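Long-range contact in cell division control protein 45 cdc45 putative (Entamoeba histolytica, PDB 6CC2), which probably acts in eukaryotic DNA replication as the Cdc45 component of the CMG helicase, and may switch conformation to regulate that process: residues L259-L271 and M299-M313. Residues are numbered along the deposited sequence; the frame is centred on the assembly and turned at random.
With EDO (1,2-ethanediol), chain K.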
loop_
_atom_site.group_PDB
_atom_site.type_symbol
_atom_site.label_atom_id
_atom_site.label_comp_id
_atom_site.label_asym_id
_atom_site.label_seq_id
_atom_site.Cartn_x
_atom_site.Cartn_y
_atom_site.Cartn_z
ATOM N N LEU A 259 -7.574 -12.990 8.091
ATOM C CA LEU A 259 -6.451 -12.787 9.014
ATOM C C LEU A 259 -5.163 -12.795 8.201
ATOM O O LEU A 259 -4.994 -13.605 7.280
ATOM C CB LEU A 259 -6.416 -13.873 10.080
ATOM C CG LEU A 259 -7.609 -13.915 11.035
ATOM C CD1 LEU A 259 -7.448 -15.095 11.979
ATOM C CD2 LEU A 259 -7.723 -12.607 11.825
HETATM N N MSE A 260 -4.275 -11.869 8.518
HETATM C CA MSE A 260 -3.077 -11.643 7.705
HETATM C C MSE A 260 -2.211 -12.872 7.546
HETATM O O MSE A 260 -1.680 -13.414 8.542
HETATM C CB MSE A 260 -2.222 -10.508 8.367
HETATM C CG MSE A 260 -0.880 -10.336 7.703
HETATM SE SE MSE A 260 0.092 -8.816 8.493
HETATM C CE MSE A 260 -0.003 -9.221 10.343
ATOM N N LEU A 261 -2.068 -13.336 6.301
ATOM C CA LEU A 261 -1.184 -14.431 5.932
ATOM C C LEU A 261 -1.449 -15.719 6.717
ATOM O O LEU A 261 -0.555 -16.537 6.879
ATOM C CB LEU A 261 0.288 -14.014 6.085
ATOM C CG LEU A 261 0.751 -12.984 5.060
ATOM C CD1 LEU A 261 2.207 -12.598 5.351
ATOM C CD2 LEU A 261 0.641 -13.508 3.649
ATOM N N LEU A 262 -2.692 -15.916 7.163
ATOM C CA LEU A 262 -3.031 -17.062 8.000
ATOM C C LEU A 262 -2.515 -18.383 7.423
ATOM O O LEU A 262 -1.887 -19.169 8.128
ATOM C CB LEU A 262 -4.544 -17.108 8.190
ATOM C CG LEU A 262 -5.132 -18.275 9.008
ATOM C CD1 LEU A 262 -4.602 -18.237 10.426
ATOM C CD2 LEU A 262 -6.652 -18.261 8.991
ATOM N N ARG A 263 -2.808 -18.671 6.155
ATOM C CA ARG A 263 -2.405 -19.940 5.576
ATOM C C ARG A 263 -0.898 -20.107 5.534
ATOM O O ARG A 263 -0.413 -21.231 5.447
ATOM C CB ARG A 263 -3.001 -20.085 4.174
ATOM C CG ARG A 263 -4.481 -20.424 4.159
ATOM C CD ARG A 263 -5.026 -20.535 2.719
ATOM N NE ARG A 263 -4.917 -19.233 2.056
ATOM C CZ ARG A 263 -5.779 -18.239 2.231
ATOM N NH1 ARG A 263 -6.847 -18.385 3.003
ATOM N NH2 ARG A 263 -5.573 -17.087 1.617
ATOM N N HIS A 264 -0.145 -19.013 5.621
ATOM C CA HIS A 264 1.313 -19.032 5.518
ATOM C C HIS A 264 1.973 -18.722 6.853
ATOM O O HIS A 264 3.168 -18.396 6.917
ATOM C CB HIS A 264 1.718 -18.046 4.424
ATOM C CG HIS A 264 0.872 -18.202 3.205
ATOM N ND1 HIS A 264 0.966 -19.301 2.375
ATOM C CD2 HIS A 264 -0.152 -17.457 2.727
ATOM C CE1 HIS A 264 0.048 -19.200 1.424
ATOM N NE2 HIS A 264 -0.656 -18.109 1.636
ATOM N N TRP A 265 1.222 -18.849 7.929
ATOM C CA TRP A 265 1.690 -18.471 9.258
ATOM C C TRP A 265 1.115 -19.479 10.242
ATOM O O TRP A 265 1.021 -20.680 9.931
ATOM C CB TRP A 265 1.254 -17.044 9.569
ATOM C CG TRP A 265 2.085 -16.285 10.531
ATOM C CD1 TRP A 265 3.081 -16.748 11.316
ATOM C CD2 TRP A 265 2.010 -14.866 10.766
ATOM N NE1 TRP A 265 3.634 -15.713 12.051
ATOM C CE2 TRP A 265 2.977 -14.553 11.736
ATOM C CE3 TRP A 265 1.208 -13.849 10.256
ATOM C CZ2 TRP A 265 3.175 -13.258 12.198
ATOM C CZ3 TRP A 265 1.404 -12.571 10.722
ATOM C CH2 TRP A 265 2.382 -12.286 11.678
ATOM N N THR A 266 0.769 -19.003 11.440
ATOM C CA THR A 266 0.106 -19.789 12.475
ATOM C C THR A 266 -1.159 -19.053 12.894
ATOM O O THR A 266 -1.241 -17.831 12.777
ATOM C CB THR A 266 0.966 -20.013 13.716
ATOM O OG1 THR A 266 1.132 -18.771 14.433
ATOM C CG2 THR A 266 2.351 -20.581 13.366
ATOM N N LEU A 267 -2.144 -19.797 13.407
ATOM C CA LEU A 267 -3.353 -19.144 13.906
ATOM C C LEU A 267 -3.008 -18.131 14.983
ATOM O O LEU A 267 -3.497 -16.996 14.972
ATOM C CB LEU A 267 -4.320 -20.187 14.447
ATOM C CG LEU A 267 -5.507 -19.623 15.240
ATOM C CD1 LEU A 267 -6.326 -18.672 14.394
ATOM C CD2 LEU A 267 -6.373 -20.770 15.789
ATOM N N TYR A 268 -2.146 -18.529 15.921
ATOM C CA TYR A 268 -1.814 -17.697 17.067
ATOM C C TYR A 268 -1.257 -16.355 16.633
ATOM O O TYR A 268 -1.734 -15.304 17.070
ATOM C CB TYR A 268 -0.808 -18.447 17.939
ATOM C CG TYR A 268 -0.493 -17.818 19.267
ATOM C CD1 TYR A 268 -1.253 -18.106 20.395
ATOM C CD2 TYR A 268 0.577 -16.962 19.398
ATOM C CE1 TYR A 268 -0.962 -17.554 21.622
ATOM C CE2 TYR A 268 0.881 -16.387 20.633
ATOM C CZ TYR A 268 0.105 -16.687 21.735
ATOM O OH TYR A 268 0.395 -16.127 22.949
ATOM N N ASP A 269 -0.240 -16.370 15.774
ATOM C CA ASP A 269 0.431 -15.137 15.411
ATOM C C ASP A 269 -0.306 -14.370 14.327
ATOM O O ASP A 269 -0.281 -13.139 14.329
ATOM C CB ASP A 269 1.848 -15.450 14.984
ATOM C CG ASP A 269 2.803 -15.485 16.177
ATOM O OD1 ASP A 269 2.619 -14.654 17.088
ATOM O OD2 ASP A 269 3.690 -16.346 16.216
ATOM N N SER A 270 -1.003 -15.056 13.419
ATOM C CA SER A 270 -1.782 -14.323 12.425
ATOM C C SER A 270 -2.867 -13.511 13.109
ATOM O O SER A 270 -3.071 -12.329 12.815
ATOM C CB SER A 270 -2.371 -15.294 11.402
ATOM O OG SER A 270 -3.174 -14.599 10.460
ATOM N N LEU A 271 -3.578 -14.132 14.042
ATOM C CA LEU A 271 -4.638 -13.418 14.747
ATOM C C LEU A 271 -4.091 -12.245 15.542
ATOM O O LEU A 271 -4.658 -11.151 15.514
ATOM C CB LEU A 271 -5.391 -14.381 15.669
ATOM C CG LEU A 271 -6.532 -13.804 16.491
ATOM C CD1 LEU A 271 -7.574 -13.144 15.624
ATOM C CD2 LEU A 271 -7.156 -14.911 17.337
HETATM N N MSE A 299 -11.619 -20.782 22.734
HETATM C CA MSE A 299 -11.979 -21.451 21.489
HETATM C C MSE A 299 -11.835 -22.967 21.604
HETATM O O MSE A 299 -12.257 -23.711 20.712
HETATM C CB MSE A 299 -11.115 -20.934 20.337
HETATM C CG MSE A 299 -11.334 -19.479 20.050
HETATM SE SE MSE A 299 -10.406 -18.937 18.420
HETATM C CE MSE A 299 -8.623 -19.289 18.962
ATOM N N GLY A 300 -11.248 -23.414 22.711
ATOM C CA GLY A 300 -10.980 -24.824 22.905
ATOM C C GLY A 300 -9.820 -25.347 22.103
ATOM O O GLY A 300 -9.765 -26.549 21.814
ATOM N N ILE A 301 -8.883 -24.485 21.734
ATOM C CA ILE A 301 -7.725 -24.869 20.934
ATOM C C ILE A 301 -6.486 -24.811 21.820
ATOM O O ILE A 301 -6.155 -23.737 22.339
ATOM C CB ILE A 301 -7.565 -23.956 19.712
ATOM C CG1 ILE A 301 -8.821 -24.022 18.837
ATOM C CG2 ILE A 301 -6.324 -24.334 18.915
ATOM C CD1 ILE A 301 -8.853 -22.984 17.728
ATOM N N PRO A 302 -5.758 -25.908 21.995
ATOM C CA PRO A 302 -4.514 -25.837 22.773
ATOM C C PRO A 302 -3.452 -25.008 22.055
ATOM O O PRO A 302 -3.439 -24.883 20.830
ATOM C CB PRO A 302 -4.085 -27.306 22.917
ATOM C CG PRO A 302 -4.739 -28.012 21.781
ATOM C CD PRO A 302 -6.037 -27.271 21.504
ATOM N N LEU A 303 -2.539 -24.440 22.845
ATOM C CA LEU A 303 -1.474 -23.638 22.242
ATOM C C LEU A 303 -0.594 -24.473 21.316
ATOM O O LEU A 303 -0.053 -23.950 20.335
ATOM C CB LEU A 303 -0.631 -22.989 23.333
ATOM C CG LEU A 303 -1.282 -21.847 24.106
ATOM C CD1 LEU A 303 -0.256 -21.238 25.065
ATOM C CD2 LEU A 303 -1.832 -20.763 23.192
ATOM N N SER A 304 -0.446 -25.764 21.592
ATOM C CA SER A 304 0.351 -26.620 20.717
ATOM C C SER A 304 -0.254 -26.706 19.321
ATOM O O SER A 304 0.470 -26.923 18.344
ATOM C CB SER A 304 0.472 -28.019 21.319
ATOM O OG SER A 304 -0.799 -28.631 21.393
ATOM N N GLN A 305 -1.568 -26.559 19.210
ATOM C CA GLN A 305 -2.228 -26.512 17.909
ATOM C C GLN A 305 -2.234 -25.110 17.329
ATOM O O GLN A 305 -1.991 -24.931 16.131
ATOM C CB GLN A 305 -3.665 -27.041 18.027
ATOM C CG GLN A 305 -3.767 -28.574 18.159
ATOM C CD GLN A 305 -3.490 -29.298 16.842
ATOM O OE1 GLN A 305 -3.939 -28.880 15.775
ATOM N NE2 GLN A 305 -2.750 -30.398 16.920
ATOM N N ALA A 306 -2.527 -24.101 18.153
ATOM C CA ALA A 306 -2.646 -22.745 17.638
ATOM C C ALA A 306 -1.302 -22.200 17.173
ATOM O O ALA A 306 -1.255 -21.309 16.317
ATOM C CB ALA A 306 -3.227 -21.813 18.706
ATOM N N GLN A 307 -0.209 -22.710 17.732
ATOM C CA GLN A 307 1.119 -22.164 17.457
ATOM C C GLN A 307 1.931 -22.989 16.458
ATOM O O GLN A 307 3.072 -22.624 16.157
ATOM C CB GLN A 307 1.899 -22.025 18.764
ATOM C CG GLN A 307 1.332 -20.960 19.680
ATOM C CD GLN A 307 2.122 -20.823 20.965
ATOM O OE1 GLN A 307 2.815 -21.742 21.365
ATOM N NE2 GLN A 307 2.014 -19.668 21.607
ATOM N N GLN A 308 1.377 -24.062 15.926
ATOM C CA GLN A 308 2.034 -24.705 14.797
ATOM C C GLN A 308 1.525 -24.103 13.495
ATOM O O GLN A 308 0.569 -23.321 13.466
ATOM C CB GLN A 308 1.825 -26.206 14.817
ATOM C CG GLN A 308 0.414 -26.655 14.533
ATOM C CD GLN A 308 0.300 -28.171 14.599
ATOM O OE1 GLN A 308 0.068 -28.740 15.662
ATOM N NE2 GLN A 308 0.489 -28.827 13.456
ATOM N N SER A 309 2.211 -24.435 12.396
ATOM C CA SER A 309 1.808 -23.940 11.084
ATOM C C SER A 309 0.327 -24.230 10.838
ATOM O O SER A 309 -0.160 -25.326 11.117
ATOM C CB SER A 309 2.668 -24.606 10.005
ATOM O OG SER A 309 2.010 -24.598 8.755
ATOM N N TYR A 310 -0.395 -23.220 10.352
ATOM C CA TYR A 310 -1.819 -23.393 10.082
ATOM C C TYR A 310 -2.062 -24.520 9.094
ATOM O O TYR A 310 -3.072 -25.237 9.193
ATOM C CB TYR A 310 -2.388 -22.080 9.566
ATOM C CG TYR A 310 -3.899 -22.077 9.411
ATOM C CD1 TYR A 310 -4.720 -21.909 10.516
ATOM C CD2 TYR A 310 -4.489 -22.227 8.179
ATOM C CE1 TYR A 310 -6.086 -21.887 10.381
ATOM C CE2 TYR A 310 -5.858 -22.200 8.031
ATOM C CZ TYR A 310 -6.647 -22.045 9.148
ATOM O OH TYR A 310 -8.021 -22.031 9.012
ATOM N N LYS A 311 -1.138 -24.725 8.150
ATOM C CA LYS A 311 -1.333 -25.792 7.174
ATOM C C LYS A 311 -1.312 -27.175 7.818
ATOM O O LYS A 311 -1.935 -28.100 7.297
ATOM C CB LYS A 311 -0.283 -25.705 6.073
ATOM C CG LYS A 311 -0.582 -24.584 5.084
ATOM C CD LYS A 311 0.423 -24.518 3.939
ATOM C CE LYS A 311 0.036 -23.403 2.962
ATOM N NZ LYS A 311 0.992 -23.298 1.825
ATOM N N THR A 312 -0.611 -27.342 8.939
ATOM C CA THR A 312 -0.578 -28.640 9.596
ATOM C C THR A 312 -1.506 -28.728 10.806
ATOM O O THR A 312 -1.715 -29.824 11.321
ATOM C CB THR A 312 0.853 -28.995 10.019
ATOM O OG1 THR A 312 1.352 -28.025 10.938
ATOM C CG2 THR A 312 1.768 -29.055 8.797
HETATM N N MSE A 313 -2.075 -27.611 11.247
HETATM C CA MSE A 313 -3.083 -27.638 12.318
HETATM C C MSE A 313 -4.250 -28.493 11.841
HETATM O O MSE A 313 -4.638 -28.452 10.683
HETATM C CB MSE A 313 -3.528 -26.231 12.689
HETATM C CG MSE A 313 -4.243 -26.208 14.019
HETATM SE SE MSE A 313 -4.725 -24.459 14.617
HETATM C CE MSE A 313 -6.192 -24.074 13.385
HETATM C C1 EDO K . -9.494 -19.661 6.396
HETATM O O1 EDO K . -10.465 -20.697 6.213
HETATM C C2 EDO K . -8.155 -20.118 5.825
HETATM O O2 EDO K . -8.320 -20.512 4.458
HETATM O O HOH W 1 1.010 -22.257 7.536
HETATM O O HOH W 2 2.962 -21.198 2.906
HETATM O O HOH W 3 -2.064 -22.596 13.339
#
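Two backbone hydrogen bonds join the segments, Tyr310 N to Trp265 O at 2.9 Å and nearly straight (175°), and Tyr268 N to Ala306 O. The second falls in the first turn of helix 267-273, whose N-cap is Thr266: its OG1 accepts from Asp269 N at 3.1 Å, while its CG2 methyl rests against the carbonyls of Gln307 and Gln308. Such a helix start illustrates how amide hydrogens not used within the helix find acceptors outside it: Tyr268 N in Ala306 O, at the end of helix 303-306, and Leu267 N in a water that donates to Gln308 O. Tyr310 lays one ring face against Leu262, whose CG sits 3.8 Å from the ring centroid; a chi1 of -173°, sending the ring away from its own amide N, brings it there. Leu267 meets Ile301 tip to tip, CD2 to CD1 at 3.8 Å, with the selenomethionine methyls of Met299 and Met313 also touching CD2 and Phe321 of helix 315-331 packing on the same leucine. The Tyr268 hydroxyl is tied to Asp293 of helix 288-298, and the extended Gln307 runs alongside the ring, its amide turned 85° to it, placing NE2 over the ring centre, 3.5 Å from Tyr268 CZ.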